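Local coordinates for Tas1 (Pseudomonas aeruginosa, PDB 6OX6), which is a type VI secretion effector that pyrophosphorylates adenosine nucleotides to (p)ppApp, depleting ADP and ATP in competitor cells, at residues A[258-263]-A[278-283]; A[268-273]-A[324-329]; A[287-292]-A[305-310]; A[311-316]-A[368-373]. All coordinates share one frame; numbering follows the deposited sequence. Where two conformers were deposited one is given.

How the interactions relate
Interactions 3 and 4 use the two halves of strand 308-313, interaction 1 its neighbour, the edge strand 277-280 of the mixed sheet, and interaction 2 joins two helices beside that sheet. Interactions 1 and 2 share helix 256-273, with centres about 14 Å apart. Interactions 3 and 4 have their centres about 22 Å apart, on opposite sides of the chain's centre. Along the chain, interaction 1 closes before interactions 3 and 4 open; interaction 3 is nested within interaction 2, while interaction 2 alternates with interactions 1 and 4. Interactions 1, 3 and 4 join helices to the sheet of the toxin domain, while interaction 2 joins two helices to each other.

Interaction 1: residues A[258-263]-A[278-283]; sequences AAKAEI and VAKAPI
The aliphatic stem of Lys260 passes beside the tip of Ile283, whose CD1 lies 3.6 Å from Lys260 CD and 3.7 Å from Lys260 CB. Ile283 CD1 is the single atom through which that residue touches the lysine, and the two side chains run at a slant. Lys260 starts with CG anti to the backbone N (chi1 -177°), stays extended through CE and bends only at the last torsion (chi4 -51°). This course brings CE up to the oxygen end of the Ala281 carbonyl, with Lys260 CE 2.9 Å from Ala281 O, a short spacing that may partly reflect the model. The ammonium is close to the same oxygen, Lys260 NZ to Ala281 O 3.3 Å, but the angle is too poor for a hydrogen bond. Its salt bridge is made instead within its own helix, with Asp264 OD2. Lys280 crosses Lys260 at about a right angle: its CB is 3.9 Å from Lys260 NZ, while its own ammonium leads away, leaving the NZ atoms of Lys260 and Lys280 6.6 Å apart. The contact joins helix 256-273 to the end of the edge strand 277-280 and the loop that follows it, at the protein surface. Asp264, paired with Lys260 and also touching Lys280, probably offsets part of the positive charge; the contact rests on Ile283 packing beside that salt bridge, any CH...O attraction being uncertain.

Interaction 2: residues A[268-273]-A[324-329]; sequences DGLAAK and AELANR
Glu325 OE1 faces Lys273 NZ, in the last turn of helix 256-273, 4.3 Å away and beyond salt-bridge range, and NE2 of His274, the next residue, which makes a weak hydrogen bond to it. OE1 is modelled too close to another atom, so its exact place is doubtful. Beneath it, Leu270 pushes between the helices. Its CD1 packs on Leu326 CD2 at 3.7 Å, the two leucines meeting at a slant through one methyl each. The first torsion of Leu270 (chi1 -57°) directs its branch to the partner helix. The other methyl of Leu270 lies against the stem of Glu325, though too closely modelled for its distance to carry weight. The segments 268-273 and 324-328 run roughly antiparallel, with 149° between their directions and 11.4 Å between their axes. Across so wide a spacing the helices meet through side chains, while Leu326 also reaches Ile362 and Val364 of strand 359-365 and so links the pair to the sheet. A buried leucine pair lies inside, with a loose group of opposite charges towards the outside; cohesion therefore probably owes more to apolar burial than to any directed polar bond.

Interaction 3: residues A[287-292]-A[305-310]; sequences ERAMQK and KDLARN. With ACT (acetate ion), chain D.
Lys292 and Asp306 reach for each other from opposite directions, the lysine travelling farther. Lys292 leaves its helix opposite its own amide nitrogen (chi1 -178°) and stays straight to NZ. Asp306 OD2 receives the ammonium in a salt bridge with Lys292 NZ at 2.6 Å, approached from above the carboxylate, 44° out of its plane. Lys284 NZ makes a second salt bridge to that oxygen. One helical turn back, Ala289 CB meets Leu307 CD2 at 3.6 Å, methyl against methyl; Phe249 and Tyr253 also pack on Ala289, and Val252 touches Leu307. The contact holds helix 286-296 against the entry to strand 308-313, part of a helix-flanked mixed sheet consistent with the synthetase fold of RelA/SpoT-like enzymes. Arg288 turns to another side and presents its guanidinium edge to an acetate, probably from the crystallisation liquor. Arg288 NE at 2.8 Å and Arg288 NH2 at 2.7 Å share the acetate O in the guanidinium plane, through equally bent bonds of 138°. Acetate OXT lies near the edge of the Arg309 guanidinium, 3.8 Å from Arg309 NH2, too far for a hydrogen bond. On the immunity protein Pa14_01140, Arg53 packs on Lys292 and Glu21 forms a salt bridge with Lys305.

Interaction 4: residues A[311-316]-A[368-373]; sequences TIIVEG and EMIYAK. With ACT (acetate ion), chain I.
Glu368, at the start of the segment, bends back towards Glu315 across the contact, and the two carboxylates come within 4.4 Å between Glu368 OE2 and Glu315 OE1. No bond links these like charges, and their nearness would be expected to cost some energy unless solvent screens it. Selenomethionine Met369 turns to another side, against Tyr345 and Tyr430. Ile370 carries the apolar contact: CG1 stands anti to the carbonyl carbon (chi1 -76°) and chi2 is extended, which sends CD1 out to the strand. There Ile370 CD1 lies 3.5 Å from Ile313 CG1, the side chains crossing at about a right angle, and Thr311 CG2 marks the fringe of the contact at 4.5 Å from the same methyl. Thr311 and Ile313 alternate with Ile312, whose side chain heads the other way and meets Ala271 of helix 256-273. Strand 308-313 is thus packed by helices on both faces, the layered alpha/beta construction of this toxin domain, and helix 367-373 lies on one of them, where Leu382 and Leu383 of helix 376-383 also touch Ile370. Tyr371 stacks edge-to-face with Tyr388, and the carbonyl oxygen of Ala372 accepts a hydrogen bond from Tyr429 OH. Lys373 closes the segment with a fully extended chain: its NZ donates to the O atom of an acetate, probably from the crystallisation liquor, at 2.6 Å. The other oxygen of that ion, OXT, sits 4.0 Å from Ile370 CG1.

Interaction 1: residues A[258-263]-A[278-283]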
loop_
_atom_site.group_PDB
_atom_site.type_symbol
_atom_site.label_atom_id
_atom_site.label_comp_id
_atom_site.label_asym_id
_atom_site.label_seq_id
_atom_site.Cartn_x
_atom_site.Cartn_y
_atom_site.Cartn_z
ATOM N N ALA A 258 -16.244 -14.687 1.508
ATOM C CA ALA A 258 -16.909 -14.218 2.719
ATOM C C ALA A 258 -16.251 -12.952 3.262
ATOM O O ALA A 258 -16.933 -12.075 3.809
ATOM C CB ALA A 258 -16.901 -15.307 3.788
ATOM N N ALA A 259 -14.923 -12.844 3.154
ATOM C CA ALA A 259 -14.286 -11.603 3.588
ATOM C C ALA A 259 -14.717 -10.445 2.698
ATOM O O ALA A 259 -15.002 -9.343 3.189
ATOM C CB ALA A 259 -12.771 -11.761 3.602
ATOM N N LYS A 260 -14.858 -10.708 1.393
ATOM C CA LYS A 260 -15.308 -9.669 0.474
ATOM C C LYS A 260 -16.678 -9.146 0.878
ATOM O O LYS A 260 -16.868 -7.938 1.064
ATOM C CB LYS A 260 -15.331 -10.207 -0.955
ATOM C CG LYS A 260 -15.710 -9.159 -1.991
ATOM C CD LYS A 260 -16.295 -9.798 -3.227
ATOM C CE LYS A 260 -16.402 -8.808 -4.370
ATOM N NZ LYS A 260 -17.085 -7.527 -4.010
ATOM N N ALA A 261 -17.644 -10.057 1.060
ATOM C CA ALA A 261 -18.978 -9.647 1.475
ATOM C C ALA A 261 -18.913 -8.810 2.738
ATOM O O ALA A 261 -19.579 -7.776 2.849
ATOM C CB ALA A 261 -19.870 -10.878 1.695
ATOM N N GLU A 262 -18.085 -9.227 3.695
ATOM C CA GLU A 262 -17.984 -8.493 4.946
ATOM C C GLU A 262 -17.409 -7.092 4.736
ATOM O O GLU A 262 -17.991 -6.101 5.194
ATOM C CB GLU A 262 -17.141 -9.295 5.931
ATOM C CG GLU A 262 -17.198 -8.784 7.342
ATOM C CD GLU A 262 -16.634 -9.789 8.331
ATOM O OE1 GLU A 262 -16.544 -10.994 7.983
ATOM O OE2 GLU A 262 -16.264 -9.362 9.442
ATOM N N ILE A 263 -16.263 -6.976 4.052
ATOM C CA ILE A 263 -15.705 -5.633 3.905
ATOM C C ILE A 263 -16.564 -4.789 2.964
ATOM O O ILE A 263 -16.665 -3.563 3.139
ATOM C CB ILE A 263 -14.225 -5.656 3.458
ATOM C CG1 ILE A 263 -14.024 -6.393 2.122
ATOM C CG2 ILE A 263 -13.312 -6.221 4.583
ATOM C CD1 ILE A 263 -12.595 -6.186 1.559
ATOM N N VAL A 278 -18.517 3.278 -3.352
ATOM C CA VAL A 278 -17.631 2.165 -3.032
ATOM C C VAL A 278 -17.366 1.548 -4.398
ATOM O O VAL A 278 -18.296 1.204 -5.128
ATOM C CB VAL A 278 -18.231 1.266 -1.935
ATOM C CG1 VAL A 278 -17.411 -0.006 -1.785
ATOM C CG2 VAL A 278 -18.308 2.019 -0.616
ATOM N N ALA A 279 -16.089 1.410 -4.738
ATOM C CA ALA A 279 -15.661 0.645 -5.898
ATOM C C ALA A 279 -15.311 -0.740 -5.376
ATOM O O ALA A 279 -14.255 -0.942 -4.768
ATOM C CB ALA A 279 -14.488 1.313 -6.617
ATOM N N LYS A 280 -16.230 -1.682 -5.571
ATOM C CA LYS A 280 -15.990 -3.067 -5.209
ATOM C C LYS A 280 -15.189 -3.745 -6.308
ATOM O O LYS A 280 -15.222 -3.333 -7.465
ATOM C CB LYS A 280 -17.311 -3.806 -4.990
ATOM C CG LYS A 280 -18.225 -3.213 -3.923
ATOM C CD LYS A 280 -19.472 -4.096 -3.779
ATOM C CE LYS A 280 -20.470 -3.564 -2.760
ATOM N NZ LYS A 280 -20.655 -2.098 -2.923
ATOM N N ALA A 281 -14.471 -4.792 -5.944
ATOM C CA ALA A 281 -13.594 -5.496 -6.864
ATOM C C ALA A 281 -13.746 -6.987 -6.615
ATOM O O ALA A 281 -14.138 -7.394 -5.521
ATOM C CB ALA A 281 -12.130 -5.079 -6.663
ATOM N N PRO A 282 -13.435 -7.825 -7.604
ATOM C CA PRO A 282 -13.464 -9.273 -7.367
ATOM C C PRO A 282 -12.278 -9.708 -6.513
ATOM O O PRO A 282 -11.340 -8.948 -6.247
ATOM C CB PRO A 282 -13.387 -9.869 -8.776
ATOM C CG PRO A 282 -12.623 -8.835 -9.559
ATOM C CD PRO A 282 -13.051 -7.503 -8.993
ATOM N N ILE A 283 -12.339 -10.970 -6.091
ATOM C CA ILE A 283 -11.267 -11.587 -5.323
ATOM C C ILE A 283 -9.990 -11.591 -6.153
ATOM O O ILE A 283 -10.032 -11.740 -7.378
ATOM C CB ILE A 283 -11.714 -13.004 -4.910
ATOM C CG1 ILE A 283 -12.373 -12.976 -3.536
ATOM C CG2 ILE A 283 -10.585 -14.010 -4.931
ATOM C CD1 ILE A 283 -13.689 -12.238 -3.508
#

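Interaction 2: residues A[268-273]-A[324-329]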
loop_
_atom_site.group_PDB
_atom_site.type_symbol
_atom_site.label_atom_id
_atom_site.label_comp_id
_atom_site.label_asym_id
_atom_site.label_seq_id
_atom_site.Cartn_x
_atom_site.Cartn_y
_atom_site.Cartn_z
ATOM N N ASP A 268 -19.917 -0.078 2.053
ATOM C CA ASP A 268 -21.040 0.677 1.497
ATOM C C ASP A 268 -21.855 1.367 2.580
ATOM O O ASP A 268 -22.393 2.456 2.335
ATOM C CB ASP A 268 -21.934 -0.179 0.615
ATOM C CG ASP A 268 -22.475 0.622 -0.569
ATOM O OD1 ASP A 268 -23.482 0.199 -1.177
ATOM O OD2 ASP A 268 -21.892 1.698 -0.883
ATOM N N GLY A 269 -21.908 0.795 3.782
ATOM C CA GLY A 269 -22.400 1.532 4.927
ATOM C C GLY A 269 -21.709 2.873 5.049
ATOM O O GLY A 269 -22.343 3.926 4.915
ATOM N N LEU A 270 -20.393 2.851 5.269
ATOM C CA LEU A 270 -19.677 4.102 5.481
ATOM C C LEU A 270 -19.716 4.995 4.253
ATOM O O LEU A 270 -19.740 6.226 4.389
ATOM C CB LEU A 270 -18.237 3.832 5.872
ATOM C CG LEU A 270 -18.105 2.971 7.110
ATOM C CD1 LEU A 270 -16.799 2.213 7.064
ATOM C CD2 LEU A 270 -18.163 3.889 8.293
ATOM N N ALA A 271 -19.697 4.413 3.049
ATOM C CA ALA A 271 -19.731 5.261 1.859
ATOM C C ALA A 271 -21.061 5.992 1.757
ATOM O O ALA A 271 -21.101 7.217 1.592
ATOM C CB ALA A 271 -19.479 4.439 0.599
ATOM N N ALA A 272 -22.166 5.255 1.884
ATOM C CA ALA A 272 -23.483 5.877 1.816
ATOM C C ALA A 272 -23.767 6.801 2.999
ATOM O O ALA A 272 -24.692 7.609 2.911
ATOM C CB ALA A 272 -24.547 4.793 1.705
ATOM N N LYS A 273 -22.977 6.727 4.073
ATOM C CA LYS A 273 -23.123 7.635 5.211
ATOM C C LYS A 273 -22.660 9.054 4.887
ATOM O O LYS A 273 -23.292 10.029 5.315
ATOM C CB LYS A 273 -22.324 7.096 6.399
ATOM C CG LYS A 273 -23.150 6.491 7.516
ATOM C CD LYS A 273 -22.474 6.698 8.866
ATOM C CE LYS A 273 -22.502 8.177 9.272
ATOM N NZ LYS A 273 -21.782 8.494 10.544
ATOM N N ALA A 324 -11.377 7.423 10.622
ATOM C CA ALA A 324 -11.699 7.209 12.036
ATOM C C ALA A 324 -12.751 6.119 12.206
ATOM O O ALA A 324 -12.725 5.358 13.182
ATOM C CB ALA A 324 -12.193 8.512 12.656
ATOM N N GLU A 325 -13.659 6.034 11.238
ATOM C CA GLU A 325 -14.721 5.037 11.262
ATOM C C GLU A 325 -14.159 3.622 11.166
ATOM O O GLU A 325 -14.574 2.733 11.911
ATOM C CB GLU A 325 -15.713 5.287 10.123
ATOM C CG GLU A 325 -17.087 5.742 10.587
ATOM C CD GLU A 325 -17.278 7.241 10.460
ATOM O OE1 GLU A 325 -17.715 7.696 9.383
ATOM O OE2 GLU A 325 -16.991 7.963 11.437
ATOM N N LEU A 326 -13.216 3.413 10.252
ATOM C CA LEU A 326 -12.618 2.097 10.081
ATOM C C LEU A 326 -11.791 1.728 11.307
ATOM O O LEU A 326 -11.727 0.554 11.706
ATOM C CB LEU A 326 -11.753 2.087 8.803
ATOM C CG LEU A 326 -12.466 2.367 7.464
ATOM C CD1 LEU A 326 -11.475 2.707 6.345
ATOM C CD2 LEU A 326 -13.268 1.175 7.047
ATOM N N ALA A 327 -11.123 2.723 11.894
ATOM C CA ALA A 327 -10.359 2.497 13.111
ATOM C C ALA A 327 -11.276 2.024 14.225
ATOM O O ALA A 327 -10.980 1.039 14.910
ATOM C CB ALA A 327 -9.625 3.775 13.518
ATOM N N ASN A 328 -12.426 2.689 14.387
ATOM C CA ASN A 328 -13.356 2.299 15.439
ATOM C C ASN A 328 -13.893 0.887 15.252
ATOM O O ASN A 328 -14.405 0.300 16.207
ATOM C CB ASN A 328 -14.502 3.303 15.515
ATOM C CG ASN A 328 -14.057 4.599 16.123
ATOM O OD1 ASN A 328 -13.181 4.608 16.988
ATOM N ND2 ASN A 328 -14.600 5.703 15.639
ATOM N N ARG A 329 -13.784 0.315 14.057
ATOM C CA ARG A 329 -14.188 -1.063 13.837
ATOM C C ARG A 329 -13.015 -2.020 13.927
ATOM O O ARG A 329 -13.127 -3.175 13.502
ATOM C CB ARG A 329 -14.896 -1.182 12.494
ATOM C CG ARG A 329 -16.097 -0.272 12.458
ATOM C CD ARG A 329 -16.881 -0.502 11.215
ATOM N NE ARG A 329 -17.380 -1.873 11.164
ATOM C CZ ARG A 329 -18.660 -2.218 11.257
ATOM N NH1 ARG A 329 -19.600 -1.294 11.416
ATOM N NH2 ARG A 329 -18.997 -3.495 11.187
#

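Interaction 3: residues A[287-292]-A[305-310]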
loop_
_atom_site.group_PDB
_atom_site.type_symbol
_atom_site.label_atom_id
_atom_site.label_comp_id
_atom_site.label_asym_id
_atom_site.label_seq_id
_atom_site.Cartn_x
_atom_site.Cartn_y
_atom_site.Cartn_z
ATOM N N GLU A 287 -3.387 -16.882 -9.623
ATOM C CA GLU A 287 -1.957 -16.820 -9.926
ATOM C C GLU A 287 -1.309 -15.615 -9.274
ATOM O O GLU A 287 -0.185 -15.698 -8.762
ATOM C CB GLU A 287 -1.718 -16.769 -11.439
ATOM C CG GLU A 287 -0.239 -16.884 -11.867
ATOM C CD GLU A 287 0.373 -18.279 -11.630
ATOM O OE1 GLU A 287 1.601 -18.349 -11.363
ATOM O OE2 GLU A 287 -0.362 -19.297 -11.727
ATOM N N ARG A 288 -1.987 -14.474 -9.311
ATOM C CA ARG A 288 -1.383 -13.272 -8.758
ATOM C C ARG A 288 -1.329 -13.360 -7.241
ATOM O O ARG A 288 -0.327 -12.976 -6.627
ATOM C CB ARG A 288 -2.162 -12.046 -9.223
ATOM C CG ARG A 288 -1.909 -11.719 -10.707
ATOM C CD ARG A 288 -2.801 -10.590 -11.187
ATOM N NE ARG A 288 -2.643 -9.407 -10.349
ATOM C CZ ARG A 288 -1.847 -8.378 -10.619
ATOM N NH1 ARG A 288 -1.125 -8.358 -11.730
ATOM N NH2 ARG A 288 -1.782 -7.365 -9.768
ATOM N N ALA A 289 -2.391 -13.894 -6.634
ATOM C CA ALA A 289 -2.409 -14.104 -5.196
ATOM C C ALA A 289 -1.243 -14.984 -4.778
ATOM O O ALA A 289 -0.520 -14.662 -3.834
ATOM C CB ALA A 289 -3.738 -14.732 -4.779
HETATM N N MSE A 290 -1.020 -16.077 -5.504
HETATM C CA MSE A 290 0.087 -16.959 -5.190
HETATM C C MSE A 290 1.445 -16.334 -5.382
HETATM O O MSE A 290 2.327 -16.522 -4.540
HETATM C CB MSE A 290 0.014 -18.270 -6.003
HETATM C CG MSE A 290 -1.093 -19.206 -5.548
HETATM SE SE MSE A 290 -1.578 -20.531 -6.864
HETATM C CE MSE A 290 0.186 -21.235 -7.237
ATOM N N GLN A 291 1.602 -15.569 -6.456
ATOM C CA GLN A 291 2.861 -14.893 -6.738
ATOM C C GLN A 291 3.154 -13.862 -5.652
ATOM O O GLN A 291 4.298 -13.709 -5.223
ATOM C CB GLN A 291 2.815 -14.217 -8.109
ATOM C CG GLN A 291 3.141 -15.144 -9.268
ATOM C CD GLN A 291 4.459 -15.871 -9.080
ATOM O OE1 GLN A 291 4.764 -16.353 -7.988
ATOM N NE2 GLN A 291 5.246 -15.953 -10.145
ATOM N N LYS A 292 2.116 -13.155 -5.210
ATOM C CA LYS A 292 2.277 -12.142 -4.162
ATOM C C LYS A 292 2.585 -12.782 -2.809
ATOM O O LYS A 292 3.436 -12.287 -2.053
ATOM C CB LYS A 292 1.021 -11.278 -4.084
ATOM C CG LYS A 292 1.096 -10.157 -3.072
ATOM C CD LYS A 292 -0.062 -9.195 -3.262
ATOM C CE LYS A 292 0.144 -7.902 -2.484
ATOM N NZ LYS A 292 -0.948 -6.937 -2.790
ATOM N N LYS A 305 -3.080 -9.604 2.589
ATOM C CA LYS A 305 -4.145 -8.806 3.176
ATOM C C LYS A 305 -5.126 -8.227 2.160
ATOM O O LYS A 305 -6.114 -7.598 2.569
ATOM C CB LYS A 305 -3.530 -7.678 4.017
ATOM C CG LYS A 305 -2.476 -8.204 5.006
ATOM C CD LYS A 305 -1.893 -7.104 5.899
ATOM C CE LYS A 305 -0.859 -7.666 6.892
ATOM N NZ LYS A 305 0.325 -8.298 6.199
ATOM N N ASP A 306 -4.910 -8.433 0.862
ATOM C CA ASP A 306 -5.757 -7.809 -0.147
ATOM C C ASP A 306 -6.396 -8.837 -1.067
ATOM O O ASP A 306 -6.736 -8.527 -2.209
ATOM C CB ASP A 306 -4.976 -6.775 -0.960
ATOM C CG ASP A 306 -3.913 -7.408 -1.868
ATOM O OD1 ASP A 306 -3.434 -8.535 -1.560
ATOM O OD2 ASP A 306 -3.534 -6.758 -2.881
ATOM N N LEU A 307 -6.579 -10.067 -0.585
ATOM C CA LEU A 307 -7.391 -11.014 -1.342
ATOM C C LEU A 307 -8.775 -10.431 -1.616
ATOM O O LEU A 307 -9.266 -10.457 -2.752
ATOM C CB LEU A 307 -7.475 -12.347 -0.590
ATOM C CG LEU A 307 -6.169 -13.146 -0.657
ATOM C CD1 LEU A 307 -6.285 -14.408 0.176
ATOM C CD2 LEU A 307 -5.817 -13.486 -2.115
ATOM N N ALA A 308 -9.399 -9.873 -0.590
ATOM C CA ALA A 308 -10.610 -9.081 -0.714
ATOM C C ALA A 308 -10.241 -7.621 -0.525
ATOM O O ALA A 308 -9.465 -7.277 0.383
ATOM C CB ALA A 308 -11.648 -9.502 0.336
ATOM N N ARG A 309 -10.795 -6.755 -1.369
ATOM C CA ARG A 309 -10.430 -5.354 -1.249
ATOM C C ARG A 309 -11.501 -4.485 -1.878
ATOM O O ARG A 309 -12.226 -4.924 -2.770
ATOM C CB ARG A 309 -9.071 -5.092 -1.898
ATOM C CG ARG A 309 -9.032 -5.358 -3.379
ATOM C CD ARG A 309 -7.775 -4.741 -3.967
ATOM N NE ARG A 309 -7.803 -4.790 -5.421
ATOM C CZ ARG A 309 -8.452 -3.911 -6.182
ATOM N NH1 ARG A 309 -9.105 -2.890 -5.624
ATOM N NH2 ARG A 309 -8.441 -4.052 -7.501
ATOM N N ASN A 310 -11.592 -3.241 -1.415
ATOM C CA ASN A 310 -12.395 -2.258 -2.125
ATOM C C ASN A 310 -11.853 -0.866 -1.830
ATOM O O ASN A 310 -10.867 -0.693 -1.109
ATOM C CB ASN A 310 -13.887 -2.374 -1.787
ATOM C CG ASN A 310 -14.160 -2.291 -0.313
ATOM O OD1 ASN A 310 -13.742 -1.340 0.356
ATOM N ND2 ASN A 310 -14.943 -3.246 0.198
HETATM C C ACT D . -5.159 -7.661 -8.632
HETATM O O ACT D . -3.975 -8.018 -8.355
HETATM O OXT ACT D . -5.728 -6.584 -8.339
HETATM C CH3 ACT D . -6.021 -8.713 -9.449
#

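Interaction 4: residues A[311-316]-A[368-373]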
loop_
_atom_site.group_PDB
_atom_site.type_symbol
_atom_site.label_atom_id
_atom_site.label_comp_id
_atom_site.label_asym_id
_atom_site.label_seq_id
_atom_site.Cartn_x
_atom_site.Cartn_y
_atom_site.Cartn_z
ATOM N N THR A 311 -12.476 0.123 -2.436
ATOM C CA THR A 311 -12.085 1.515 -2.296
ATOM C C THR A 311 -13.320 2.327 -1.941
ATOM O O THR A 311 -14.376 2.167 -2.566
ATOM C CB THR A 311 -11.454 2.072 -3.607
ATOM O OG1 THR A 311 -10.363 1.238 -4.029
ATOM C CG2 THR A 311 -10.928 3.479 -3.402
ATOM N N ILE A 312 -13.181 3.212 -0.960
ATOM C CA ILE A 312 -14.226 4.167 -0.634
ATOM C C ILE A 312 -13.815 5.530 -1.172
ATOM O O ILE A 312 -12.735 6.045 -0.855
ATOM C CB ILE A 312 -14.491 4.215 0.873
ATOM C CG1 ILE A 312 -14.927 2.834 1.374
ATOM C CG2 ILE A 312 -15.514 5.273 1.180
ATOM C CD1 ILE A 312 -15.084 2.742 2.892
ATOM N N ILE A 313 -14.654 6.106 -2.016
ATOM C CA ILE A 313 -14.379 7.412 -2.608
ATOM C C ILE A 313 -15.339 8.391 -1.966
ATOM O O ILE A 313 -16.560 8.233 -2.080
ATOM C CB ILE A 313 -14.529 7.398 -4.141
ATOM C CG1 ILE A 313 -13.562 6.390 -4.770
ATOM C CG2 ILE A 313 -14.324 8.793 -4.745
ATOM C CD1 ILE A 313 -14.219 5.058 -5.090
ATOM N N VAL A 314 -14.795 9.382 -1.258
ATOM C CA VAL A 314 -15.598 10.428 -0.635
ATOM C C VAL A 314 -14.890 11.748 -0.879
ATOM O O VAL A 314 -13.725 11.785 -1.272
ATOM C CB VAL A 314 -15.816 10.182 0.876
ATOM C CG1 VAL A 314 -16.804 9.025 1.104
ATOM C CG2 VAL A 314 -14.487 9.882 1.573
ATOM N N GLU A 315 -15.604 12.844 -0.642
ATOM C CA GLU A 315 -14.992 14.153 -0.814
ATOM C C GLU A 315 -13.847 14.342 0.178
ATOM O O GLU A 315 -13.748 13.645 1.195
ATOM C CB GLU A 315 -16.036 15.252 -0.658
ATOM C CG GLU A 315 -17.104 15.165 -1.719
ATOM C CD GLU A 315 -16.549 15.406 -3.133
ATOM O OE1 GLU A 315 -15.504 16.092 -3.281
ATOM O OE2 GLU A 315 -17.162 14.900 -4.099
ATOM N N GLY A 316 -12.976 15.309 -0.134
ATOM C CA GLY A 316 -11.679 15.380 0.525
ATOM C C GLY A 316 -11.782 15.482 2.035
ATOM O O GLY A 316 -11.110 14.753 2.772
ATOM N N GLU A 368 -10.131 13.746 -6.362
ATOM C CA GLU A 368 -8.995 14.471 -6.920
ATOM C C GLU A 368 -7.732 13.624 -6.876
ATOM O O GLU A 368 -6.955 13.593 -7.840
ATOM C CB GLU A 368 -8.783 15.791 -6.167
ATOM C CG GLU A 368 -9.891 16.815 -6.390
ATOM C CD GLU A 368 -11.233 16.428 -5.737
ATOM O OE1 GLU A 368 -11.253 15.502 -4.893
ATOM O OE2 GLU A 368 -12.274 17.044 -6.076
HETATM N N MSE A 369 -7.518 12.939 -5.758
HETATM C CA MSE A 369 -6.338 12.109 -5.585
HETATM C C MSE A 369 -6.339 10.932 -6.517
HETATM O O MSE A 369 -5.269 10.566 -7.051
HETATM C CB MSE A 369 -6.288 11.607 -4.146
HETATM C CG MSE A 369 -5.787 12.697 -3.206
HETATM SE SE MSE A 369 -4.150 13.504 -3.947
HETATM C CE MSE A 369 -3.067 11.864 -4.072
ATOM N N ILE A 370 -7.503 10.328 -6.729
ATOM C CA ILE A 370 -7.621 9.163 -7.605
ATOM C C ILE A 370 -7.429 9.568 -9.060
ATOM O O ILE A 370 -6.742 8.884 -9.829
ATOM C CB ILE A 370 -8.970 8.468 -7.385
ATOM C CG1 ILE A 370 -8.912 7.679 -6.065
ATOM C CG2 ILE A 370 -9.286 7.544 -8.613
ATOM C CD1 ILE A 370 -10.255 7.383 -5.457
ATOM N N TYR A 371 -8.043 10.677 -9.463
ATOM C CA TYR A 371 -7.769 11.254 -10.769
ATOM C C TYR A 371 -6.272 11.412 -10.986
ATOM O O TYR A 371 -5.731 11.048 -12.037
ATOM C CB TYR A 371 -8.464 12.614 -10.879
ATOM C CG TYR A 371 -8.234 13.305 -12.182
ATOM C CD1 TYR A 371 -7.399 14.414 -12.274
ATOM C CD2 TYR A 371 -8.851 12.851 -13.334
ATOM C CE1 TYR A 371 -7.193 15.054 -13.494
ATOM C CE2 TYR A 371 -8.652 13.464 -14.546
ATOM C CZ TYR A 371 -7.820 14.564 -14.617
ATOM O OH TYR A 371 -7.637 15.162 -15.836
ATOM N N ALA A 372 -5.588 11.936 -9.976
ATOM C CA ALA A 372 -4.171 12.228 -10.113
ATOM C C ALA A 372 -3.356 10.955 -10.248
ATOM O O ALA A 372 -2.445 10.881 -11.084
ATOM C CB ALA A 372 -3.701 13.039 -8.911
ATOM N N LYS A 373 -3.675 9.945 -9.448
ATOM C CA LYS A 373 -2.820 8.778 -9.367
ATOM C C LYS A 373 -3.082 7.771 -10.484
ATOM O O LYS A 373 -2.131 7.257 -11.082
ATOM C CB LYS A 373 -2.998 8.098 -8.013
ATOM C CG LYS A 373 -2.306 6.746 -7.940
ATOM C CD LYS A 373 -2.620 6.070 -6.604
ATOM C CE LYS A 373 -2.120 4.639 -6.590
ATOM N NZ LYS A 373 -2.390 3.982 -5.295
HETATM C C ACT I . -6.034 4.221 -4.719
HETATM O O ACT I . -4.923 3.623 -4.605
HETATM O OXT ACT I . -6.755 4.357 -5.750
HETATM C CH3 ACT I . -6.584 4.874 -3.384
#